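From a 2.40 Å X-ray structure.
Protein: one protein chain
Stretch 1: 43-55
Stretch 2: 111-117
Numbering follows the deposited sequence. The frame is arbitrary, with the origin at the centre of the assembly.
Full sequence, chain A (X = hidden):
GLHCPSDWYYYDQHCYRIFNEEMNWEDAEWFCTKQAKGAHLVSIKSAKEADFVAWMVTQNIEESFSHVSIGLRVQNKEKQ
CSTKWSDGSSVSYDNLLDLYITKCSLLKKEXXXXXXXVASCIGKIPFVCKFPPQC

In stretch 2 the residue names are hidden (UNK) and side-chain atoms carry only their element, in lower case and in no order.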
ATOM      1  N   SER A  43     -12.808 -31.437  31.530  1.00 36.42           N
ATOM      2  CA  SER A  43     -12.366 -30.557  30.502  1.00 36.01           C
ATOM      3  C   SER A  43     -10.803 -30.400  30.512  1.00 41.58           C
ATOM      4  O   SER A  43     -10.155 -30.393  31.540  1.00 37.42           O
ATOM      5  CB  SER A  43     -13.009 -29.171  30.730  1.00 36.04           C
ATOM      6  OG  SER A  43     -12.652 -28.575  31.963  1.00 46.35           O
ATOM      7  N   ILE A  44     -10.194 -30.214  29.377  1.00 34.50           N
ATOM      8  CA  ILE A  44      -8.775 -30.358  29.381  1.00 36.04           C
ATOM      9  C   ILE A  44      -8.364 -29.133  28.588  1.00 39.55           C
ATOM     10  O   ILE A  44      -8.752 -29.029  27.423  1.00 38.68           O
ATOM     11  CB  ILE A  44      -8.411 -31.603  28.597  1.00 41.26           C
ATOM     12  CG1 ILE A  44      -8.952 -32.815  29.309  1.00 43.20           C
ATOM     13  CG2 ILE A  44      -6.967 -31.603  28.252  1.00 27.05           C
ATOM     14  CD1 ILE A  44      -8.526 -34.116  28.746  1.00 42.54           C
ATOM     15  N   LYS A  45      -7.687 -28.187  29.269  1.00 39.52           N
ATOM     16  CA  LYS A  45      -7.537 -26.798  28.822  1.00 38.75           C
ATOM     17  C   LYS A  45      -6.128 -26.389  28.586  1.00 44.86           C
ATOM     18  O   LYS A  45      -5.903 -25.202  28.275  1.00 44.52           O
ATOM     19  CB  LYS A  45      -8.191 -25.814  29.801  1.00 40.76           C
ATOM     20  CG  LYS A  45      -9.773 -26.064  29.826  1.00 41.82           C
ATOM     21  CD  LYS A  45     -10.593 -24.944  30.371  1.00 50.41           C
ATOM     22  CE  LYS A  45     -11.898 -25.492  30.943  1.00 56.68           C
ATOM     23  NZ  LYS A  45     -12.991 -24.540  31.402  1.00 48.93           N
ATOM     24  N   SER A  46      -5.208 -27.374  28.606  1.00 36.25           N
ATOM     25  CA  SER A  46      -3.812 -27.115  28.151  1.00 47.86           C
ATOM     26  C   SER A  46      -3.030 -28.434  28.110  1.00 37.60           C
ATOM     27  O   SER A  46      -3.495 -29.466  28.641  1.00 37.24           O
ATOM     28  CB  SER A  46      -3.073 -26.119  29.079  1.00 40.53           C
ATOM     29  OG  SER A  46      -2.717 -26.905  30.250  1.00 41.75           O
ATOM     30  N   ALA A  47      -1.852 -28.364  27.513  1.00 37.69           N
ATOM     31  CA  ALA A  47      -0.972 -29.524  27.307  1.00 44.85           C
ATOM     32  C   ALA A  47      -0.538 -30.031  28.671  1.00 42.53           C
ATOM     33  O   ALA A  47      -0.681 -31.213  28.968  1.00 53.24           O
ATOM     34  CB  ALA A  47       0.204 -29.193  26.311  1.00 37.43           C
ATOM     35  N   LYS A  48      -0.249 -29.133  29.601  1.00 51.26           N
ATOM     36  CA  LYS A  48       0.144 -29.652  30.934  1.00 54.59           C
ATOM     37  C   LYS A  48      -0.998 -30.417  31.597  1.00 51.39           C
ATOM     38  O   LYS A  48      -0.743 -31.418  32.255  1.00 57.95           O
ATOM     39  CB  LYS A  48       0.663 -28.538  31.894  1.00 55.99           C
ATOM     40  CG  LYS A  48       2.054 -27.862  31.563  1.00 59.76           C
ATOM     41  CD  LYS A  48       2.167 -26.414  32.244  1.00 62.79           C
ATOM     42  CE  LYS A  48       3.584 -25.669  32.199  1.00 61.02           C
ATOM     43  NZ  LYS A  48       3.641 -24.414  33.197  1.00 57.48           N
ATOM     44  N   GLU A  49      -2.239 -29.926  31.487  1.00 45.79           N
ATOM     45  CA  GLU A  49      -3.373 -30.611  32.100  1.00 42.08           C
ATOM     46  C   GLU A  49      -3.709 -31.910  31.281  1.00 40.98           C
ATOM     47  O   GLU A  49      -4.032 -32.912  31.860  1.00 42.38           O
ATOM     48  CB  GLU A  49      -4.564 -29.664  32.282  1.00 37.28           C
ATOM     49  CG  GLU A  49      -5.823 -30.292  32.807  1.00 39.35           C
ATOM     50  CD  GLU A  49      -7.067 -29.375  32.785  1.00 43.83           C
ATOM     51  OE1 GLU A  49      -7.904 -29.523  33.717  1.00 39.74           O
ATOM     52  OE2 GLU A  49      -7.258 -28.528  31.844  1.00 44.46           O
ATOM     53  N   ALA A  50      -3.534 -31.918  29.964  1.00 39.60           N
ATOM     54  CA  ALA A  50      -3.660 -33.199  29.205  1.00 46.45           C
ATOM     55  C   ALA A  50      -2.686 -34.208  29.724  1.00 42.25           C
ATOM     56  O   ALA A  50      -3.070 -35.340  29.993  1.00 48.97           O
ATOM     57  CB  ALA A  50      -3.469 -33.043  27.589  1.00 37.39           C
ATOM     58  N   ASP A  51      -1.407 -33.825  29.801  1.00 52.95           N
ATOM     59  CA  ASP A  51      -0.361 -34.649  30.488  1.00 53.95           C
ATOM     60  C   ASP A  51      -0.832 -35.222  31.855  1.00 49.52           C
ATOM     61  O   ASP A  51      -0.878 -36.477  32.046  1.00 48.24           O
ATOM     62  CB  ASP A  51       0.907 -33.821  30.690  1.00 59.10           C
ATOM     63  CG  ASP A  51       2.076 -34.663  31.135  1.00 66.94           C
ATOM     64  OD1 ASP A  51       2.802 -35.192  30.297  1.00 67.41           O
ATOM     65  OD2 ASP A  51       2.360 -34.906  32.319  1.00 77.09           O
ATOM     66  N   PHE A  52      -1.295 -34.337  32.756  1.00 40.11           N
ATOM     67  CA  PHE A  52      -1.633 -34.804  34.110  1.00 37.69           C
ATOM     68  C   PHE A  52      -2.818 -35.787  33.998  1.00 47.13           C
ATOM     69  O   PHE A  52      -2.809 -36.842  34.625  1.00 52.65           O
ATOM     70  CB  PHE A  52      -2.066 -33.718  35.070  1.00 38.91           C
ATOM     71  CG  PHE A  52      -2.782 -34.303  36.251  1.00 39.90           C
ATOM     72  CD1 PHE A  52      -2.031 -34.887  37.314  1.00 38.37           C
ATOM     73  CD2 PHE A  52      -4.180 -34.369  36.270  1.00 30.83           C
ATOM     74  CE1 PHE A  52      -2.681 -35.580  38.371  1.00 43.82           C
ATOM     75  CE2 PHE A  52      -4.858 -34.961  37.324  1.00 39.67           C
ATOM     76  CZ  PHE A  52      -4.138 -35.660  38.364  1.00 29.64           C
ATOM     77  N   VAL A  53      -3.851 -35.444  33.214  1.00 42.47           N
ATOM     78  CA  VAL A  53      -4.961 -36.332  33.099  1.00 43.42           C
ATOM     79  C   VAL A  53      -4.544 -37.685  32.463  1.00 43.17           C
ATOM     80  O   VAL A  53      -5.076 -38.738  32.849  1.00 34.12           O
ATOM     81  CB  VAL A  53      -6.147 -35.754  32.300  1.00 45.45           C
ATOM     82  CG1 VAL A  53      -7.265 -36.795  32.288  1.00 45.32           C
ATOM     83  CG2 VAL A  53      -6.716 -34.531  32.937  1.00 40.69           C
ATOM     84  N   ALA A  54      -3.619 -37.673  31.505  1.00 37.23           N
ATOM     85  CA  ALA A  54      -3.336 -38.968  30.879  1.00 46.25           C
ATOM     86  C   ALA A  54      -2.612 -39.925  31.891  1.00 48.12           C
ATOM     87  O   ALA A  54      -2.985 -41.090  32.100  1.00 49.28           O
ATOM     88  CB  ALA A  54      -2.546 -38.790  29.512  1.00 39.78           C
ATOM     89  N   TRP A  55      -1.636 -39.365  32.584  1.00 49.14           N
ATOM     90  CA  TRP A  55      -0.988 -40.072  33.668  1.00 45.93           C
ATOM     91  C   TRP A  55      -2.021 -40.564  34.624  1.00 49.67           C
ATOM     92  O   TRP A  55      -2.084 -41.768  34.883  1.00 48.85           O
ATOM     93  CB  TRP A  55       0.027 -39.144  34.310  1.00 56.39           C
ATOM     94  CG  TRP A  55       0.719 -39.708  35.465  1.00 62.98           C
ATOM     95  CD1 TRP A  55       1.994 -40.328  35.500  1.00 61.93           C
ATOM     96  CD2 TRP A  55       0.246 -39.674  36.814  1.00 63.58           C
ATOM     97  NE1 TRP A  55       2.281 -40.686  36.801  1.00 67.83           N
ATOM     98  CE2 TRP A  55       1.239 -40.318  37.628  1.00 65.96           C
ATOM     99  CE3 TRP A  55      -0.929 -39.185  37.429  1.00 57.28           C
ATOM    100  CZ2 TRP A  55       1.080 -40.490  39.017  1.00 63.72           C
ATOM    101  CZ3 TRP A  55      -1.085 -39.341  38.812  1.00 59.59           C
ATOM    102  CH2 TRP A  55      -0.087 -40.011  39.587  1.00 62.58           C
ATOM    103  N   UNK A 111      -3.447 -44.829  22.781  1.00 48.76           N
ATOM    104  CA  UNK A 111      -2.658 -43.698  22.373  1.00 48.49           C
ATOM    105  C   UNK A 111      -2.129 -42.866  23.578  1.00 54.82           C
ATOM    106  O   UNK A 111      -1.752 -41.669  23.488  1.00 49.34           O
ATOM    107  c   UNK A 111      -4.363 -41.912  21.989  1.00 43.25           C
ATOM    108  c   UNK A 111      -3.572 -43.027  21.395  1.00 51.34           C
ATOM    109  o   UNK A 111      -2.800 -42.528  20.337  1.00 58.68           O
ATOM    110  N   UNK A 112      -2.081 -43.556  24.726  1.00 52.67           N
ATOM    111  CA  UNK A 112      -1.506 -42.970  25.922  1.00 54.78           C
ATOM    112  C   UNK A 112      -2.449 -41.989  26.593  1.00 58.43           C
ATOM    113  O   UNK A 112      -1.969 -41.113  27.297  1.00 64.20           O
ATOM    114  N   UNK A 113      -3.767 -42.154  26.378  1.00 55.42           N
ATOM    115  CA  UNK A 113      -4.799 -41.153  26.652  1.00 45.59           C
ATOM    116  C   UNK A 113      -4.467 -39.707  26.214  1.00 47.26           C
ATOM    117  O   UNK A 113      -4.728 -38.744  26.914  1.00 38.34           O
ATOM    118  c   UNK A 113      -6.192 -45.356  29.211  1.00 43.51           C
ATOM    119  c   UNK A 113      -6.803 -43.206  28.136  1.00 47.87           C
ATOM    120  c   UNK A 113      -5.215 -41.246  28.117  1.00 50.59           C
ATOM    121  c   UNK A 113      -7.158 -44.557  28.498  1.00 50.94           C
ATOM    122  c   UNK A 113      -4.929 -44.779  29.536  1.00 42.63           C
ATOM    123  c   UNK A 113      -4.643 -43.454  29.189  1.00 46.84           C
ATOM    124  c   UNK A 113      -5.576 -42.646  28.531  1.00 47.47           C
ATOM    125  N   UNK A 114      -3.977 -39.546  24.996  1.00 56.35           N
ATOM    126  CA  UNK A 114      -3.587 -38.213  24.584  1.00 56.00           C
ATOM    127  C   UNK A 114      -4.268 -37.526  23.378  1.00 63.73           C
ATOM    128  O   UNK A 114      -4.298 -36.274  23.271  1.00 72.23           O
ATOM    129  n   UNK A 114      -1.103 -33.828  25.627  1.00 46.81           N
ATOM    130  n   UNK A 114      -1.035 -35.850  26.831  1.00 56.21           N
ATOM    131  c   UNK A 114      -0.521 -34.745  26.382  1.00 46.51           C
ATOM    132  n   UNK A 114       0.616 -34.513  26.924  1.00 49.52           N
ATOM    133  c   UNK A 114      -1.627 -37.861  25.975  1.00 50.76           C
ATOM    134  c   UNK A 114      -2.212 -36.519  26.483  1.00 50.73           C
ATOM    135  c   UNK A 114      -2.042 -38.057  24.571  1.00 55.84           C
ATOM    136  N   UNK A 115      -4.889 -38.182  22.456  1.00 60.28           N
ATOM    137  CA  UNK A 115      -5.581 -37.139  21.655  1.00 54.35           C
ATOM    138  C   UNK A 115      -7.033 -37.304  21.898  1.00 49.08           C
ATOM    139  O   UNK A 115      -7.364 -38.174  22.678  1.00 41.58           O
ATOM    140  c   UNK A 115      -3.735 -37.573  20.007  1.00 60.46           C
ATOM    141  c   UNK A 115      -5.182 -37.159  20.204  1.00 56.56           C
ATOM    142  c   UNK A 115      -2.811 -36.348  19.737  1.00 75.52           C
ATOM    143  c   UNK A 115      -2.569 -36.066  18.231  1.00 83.04           C
ATOM    144  n   UNK A 115      -3.079 -34.639  17.839  1.00 83.50           N
ATOM    145  N   UNK A 116      -7.885 -36.465  21.305  1.00 40.17           N
ATOM    146  CA  UNK A 116      -9.284 -36.574  21.560  1.00 41.36           C
ATOM    147  C   UNK A 116      -9.959 -37.174  20.351  1.00 44.09           C
ATOM    148  O   UNK A 116      -9.691 -36.748  19.174  1.00 42.58           O
ATOM    149  c   UNK A 116      -9.784 -30.610  22.792  1.00 49.04           C
ATOM    150  c   UNK A 116      -8.652 -32.621  24.206  1.00 40.41           C
ATOM    151  n   UNK A 116      -8.144 -33.789  24.712  1.00 47.79           N
ATOM    152  c   UNK A 116      -8.498 -31.303  24.641  1.00 47.45           C
ATOM    153  c   UNK A 116      -9.063 -30.313  23.908  1.00 40.86           C
ATOM    154  c   UNK A 116      -9.911 -35.185  21.831  1.00 48.02           C
ATOM    155  c   UNK A 116      -9.926 -31.932  22.358  1.00 39.43           C
ATOM    156  c   UNK A 116      -8.553 -34.845  23.939  1.00 45.13           C
ATOM    157  c   UNK A 116      -9.359 -32.945  23.085  1.00 39.93           C
ATOM    158  c   UNK A 116      -9.285 -34.384  22.923  1.00 49.34           C
ATOM    159  N   UNK A 117     -10.865 -38.108  20.649  1.00 36.54           N
ATOM    160  CA  UNK A 117     -11.543 -38.842  19.595  1.00 43.99           C
ATOM    161  C   UNK A 117     -13.060 -38.598  19.626  1.00 46.42           C
ATOM    162  O   UNK A 117     -13.676 -38.619  20.699  1.00 48.69           O
ATOM    163  c   UNK A 117      -7.278 -41.578  18.708  1.00 49.35           C
ATOM    164  c   UNK A 117      -7.488 -40.974  19.974  1.00 55.22           C
ATOM    165  c   UNK A 117      -8.388 -41.777  17.853  1.00 56.64           C
ATOM    166  c   UNK A 117      -9.666 -41.347  18.208  1.00 49.22           C
ATOM    167  c   UNK A 117      -9.898 -40.766  19.453  1.00 54.96           C
ATOM    168  c   UNK A 117     -11.297 -40.337  19.827  1.00 46.04           C
ATOM    169  c   UNK A 117      -8.797 -40.551  20.346  1.00 45.57           C
TER
HETATM  170  O   HOH W   1      -5.227 -36.446  28.270  1.00 38.06           O

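Stretch 1 enters as a loop and becomes a helix at Ala47; Ser46 caps its start, its OG accepting from Glu49 N at 3.3 Å. Stretch 2 has no regular helix or strand and runs past the side of this helix on which Ala50 and Ala54 lie.

Position 111 carries three side-chain atoms: one carbon bearing an oxygen and a second carbon. They do not reach stretch 1. A beta-branched hydroxyl side chain of this size is threonine. The part of Thr111 is played by the backbone, where its O accepts a weak hydrogen bond, 3.4 Å long, from the N of position 114, closing a turn.

Position 112 has no side-chain atoms at all; its O lies 3.3 Å from Ala54 CB, so the contact comes from its backbone. It is glycine. The phi of Gly112, 78°, is positive, a conformation that by itself favours glycine.

Position 113 shows one carbon followed by a ring of six carbons, with no oxygen. The bond from CA to CB points toward the helix and brings the CB of position 113 within 3.9 Å of Ala54 CB, and the O of position 113 lies 3.4 Å from Ala54 CB, the small methyl letting the backbone come close. The residue is phenylalanine. The ring of Phe113 leads away into a buried setting, where an apolar aromatic group is at home.

At position 114, three carbons lead to a nitrogen and then to a carbon carrying two more nitrogens, a guanidinium. The CA-to-CB bond points sideways, but the long chain brings its end back to the helix. Ala50 CB and Asp51 N lie over one face of the guanidinium, with Ala50 CB 3.2 Å from one terminal nitrogen of position 114. The residue is arginine. Asp51 OD1 is 4.1 Å from Arg114 NH2, opposite charges near each other but beyond a salt bridge. Arg114 NH1 finds its hydrogen bond elsewhere in the structure.

Position 115 is a row of four carbons ending in nitrogen, and it touches nothing on stretch 1. This is lysine, and the exposed setting of Lys115 suits a charged amine.

Position 116 has one carbon, then fused five- and six-membered rings holding eight carbons and one nitrogen. The broad, buried ring system reaches the loop before the helix, a carbon of the six-membered ring of position 116 lying 3.6 Å from Ile44 O and 3.9 Å from Ile44 CG2. It is tryptophan.

Position 117 again shows one carbon and a ring of six carbons, out of reach of stretch 1. It is phenylalanine, and Phe117 touches a crystal neighbour.

The contact works by packing, burying 364 Å² in all, without a direct hydrogen bond. The Ala54 methyl packs against the backbone of Gly112 and Phe113, the Ala50 methyl lies over a face of the Arg114 guanidinium, and Trp116 meets Ile44. One water supplies a polar link, donating to Ala50 O at 3.0 Å and to Phe113 O at 2.7 Å.

Stretch 2 (111-117) TGFRKWF
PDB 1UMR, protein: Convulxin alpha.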